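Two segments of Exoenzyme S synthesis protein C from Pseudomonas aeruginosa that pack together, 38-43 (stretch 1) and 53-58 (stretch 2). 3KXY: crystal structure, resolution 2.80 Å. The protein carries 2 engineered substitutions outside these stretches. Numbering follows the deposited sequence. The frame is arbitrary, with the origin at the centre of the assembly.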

# COMPACT_ATOMS: atom_id res chain seq x y z
N GLN J 38 15.95 5.20 -16.90
CA GLN J 38 15.87 3.83 -16.40
C GLN J 38 14.65 3.59 -15.51
O GLN J 38 13.94 2.60 -15.68
N VAL J 39 14.42 4.50 -14.56
CA VAL J 39 13.32 4.34 -13.62
C VAL J 39 12.12 5.22 -13.96
O VAL J 39 12.19 6.45 -13.85
N GLY J 40 11.03 4.59 -14.37
CA GLY J 40 9.81 5.31 -14.70
C GLY J 40 8.89 5.46 -13.51
O GLY J 40 8.65 4.50 -12.78
N VAL J 41 8.37 6.66 -13.31
CA VAL J 41 7.47 6.94 -12.19
C VAL J 41 6.17 7.55 -12.70
O VAL J 41 6.18 8.44 -13.54
N THR J 42 5.04 7.06 -12.18
CA THR J 42 3.74 7.56 -12.60
C THR J 42 2.95 8.11 -11.42
O THR J 42 2.88 7.49 -10.36
N LEU J 43 2.36 9.29 -11.61
CA LEU J 43 1.56 9.93 -10.57
C LEU J 43 0.07 9.66 -10.81
O LEU J 43 -0.42 9.82 -11.93
N LEU J 53 -1.15 8.79 -5.55
CA LEU J 53 -0.44 7.52 -5.69
C LEU J 53 0.85 7.71 -6.47
O LEU J 53 0.93 8.58 -7.34
N LEU J 54 1.85 6.90 -6.16
CA LEU J 54 3.14 6.97 -6.84
C LEU J 54 3.62 5.58 -7.23
O LEU J 54 4.01 4.78 -6.38
N GLU J 55 3.58 5.29 -8.53
CA GLU J 55 4.07 4.02 -9.04
C GLU J 55 5.51 4.16 -9.51
O GLU J 55 5.90 5.20 -10.06
N ALA J 56 6.31 3.12 -9.29
CA ALA J 56 7.71 3.14 -9.68
C ALA J 56 8.14 1.81 -10.28
O ALA J 56 8.06 0.77 -9.62
N ASP J 57 8.59 1.84 -11.53
CA ASP J 57 9.09 0.64 -12.20
C ASP J 57 10.47 0.28 -11.67
O ASP J 57 11.40 1.09 -11.74
N VAL J 58 10.61 -0.93 -11.14
CA VAL J 58 11.86 -1.39 -10.56
C VAL J 58 12.68 -2.21 -11.55
O VAL J 58 13.69 -1.74 -12.08

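Neighbouring strands of an antiparallel sheet are joined by their backbones, and their side chains pack across the join as pairs that alternate between the two faces. Residues 39-43 and 53-58 of this chain are a compact example. The strands run at 162° to one another, and together the two stretches bury 390 Å².

Glu55 is the residue most covered by the other stretch, with Asp57 and Thr42 close behind and practically equal. Glu55 and Thr42 face each other as a hydrogen-bonded pair. Thr42 N donates to Glu55 O and Glu55 N donates to Thr42 O, both at 2.9 Å, so the small ring of the classical antiparallel pair is closed. Their side chains leave on the same face of the sheet, which brings Thr42 CB to 4.3 Å from Glu55 CB. Both adopt chi1 m. Glu55 continues with chi2 t, an extended chain that carries its carboxylate away from the pair's backbone; Thr42 OG1 finds its hydrogen bond elsewhere in the structure. The large coverage of this pair therefore reflects backbone pairing and side-by-side packing rather than a polar link between the side chains.

Asp57 is covered to much the same extent as Thr42, and again the main chain makes the bond: Asp57 N donates to Gly40 O at 2.9 Å, with a nearly straight angle of 172°. Opposite it, Gly40 has no side chain, although there is room for a CB there. Asp57, chi1 m, has its CA-to-CB bond sideways to the other stretch; its CB lies 3.8 Å from Gly40 O, and its OD1 is hydrogen-bonded elsewhere in the structure. Val39, rotamer t, brings CG1 to 3.6 Å from Asp57 O.

The other face holds the apolar pairs. Leu43 and Leu54 both have chi1 m and chi2 t, and although each CA-to-CB bond points to the face of the sheet, the ends of the side chains come nearer the opposing strand, so that Leu43 CD2 lies 3.4 Å from Leu54 CD2. The next pair along is looser: Val41, rotamer t, sets CG2 4.3 Å from Ala56 CB, while Val41 CG1 lies 3.3 Å from Glu55 O. These are non-hydrogen-bonded pairs, and CA-H...O contacts supplement the join here, the shortest being Val41 CA to Glu55 O at 3.2 Å.

At the margins, the CA-to-CB bond of Leu53 is sideways and its end leads away, while that of Val58 is directed away and Gln38 stays exposed; neither of the last two makes contact across the strands. The general lesson is that one backbone ladder serves both faces; here Thr42 and Glu55 lie on one, and the pairs Val41-Ala56 and Leu43-Leu54 on the other.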

# COMPACT_ATOMS: atom_id res chain seq x y z
CB GLN J 38 17.15 3.47 -15.65
CG GLN J 38 18.41 3.49 -16.51
CD GLN J 38 19.67 3.19 -15.72
OE1 GLN J 38 19.62 2.99 -14.51
NE2 GLN J 38 20.81 3.17 -16.41
CB VAL J 39 13.76 4.65 -12.18
CG1 VAL J 39 12.61 4.43 -11.21
CG2 VAL J 39 14.95 3.79 -11.79
CB VAL J 41 8.12 7.88 -11.16
CG1 VAL J 41 7.13 8.27 -10.08
CG2 VAL J 41 9.35 7.22 -10.54
CB THR J 42 2.92 6.46 -13.31
OG1 THR J 42 3.64 5.98 -14.45
CG2 THR J 42 1.57 7.01 -13.77
CB LEU J 43 1.82 11.43 -10.55
CG LEU J 43 3.28 11.89 -10.64
CD1 LEU J 43 3.35 13.41 -10.65
CD2 LEU J 43 4.11 11.32 -9.51
CB LEU J 53 -1.32 6.48 -6.38
CG LEU J 53 -2.69 6.20 -5.76
CD1 LEU J 53 -3.39 5.08 -6.52
CD2 LEU J 53 -2.56 5.85 -4.28
CB LEU J 54 4.18 7.65 -5.94
CG LEU J 54 3.83 9.01 -5.33
CD1 LEU J 54 4.94 9.48 -4.41
CD2 LEU J 54 3.57 10.03 -6.41
CB GLU J 55 3.19 3.52 -10.19
CG GLU J 55 1.77 3.16 -9.78
CD GLU J 55 0.95 2.63 -10.94
OE1 GLU J 55 1.48 2.59 -12.08
OE2 GLU J 55 -0.21 2.25 -10.72
CB ALA J 56 8.59 3.49 -8.49
CB ASP J 57 9.13 0.84 -13.71
CG ASP J 57 7.75 0.99 -14.33
OD1 ASP J 57 6.75 0.91 -13.58
OD2 ASP J 57 7.67 1.18 -15.56
CB VAL J 58 11.62 -2.20 -9.28
CG1 VAL J 58 12.94 -2.66 -8.68
CG2 VAL J 58 10.83 -1.38 -8.28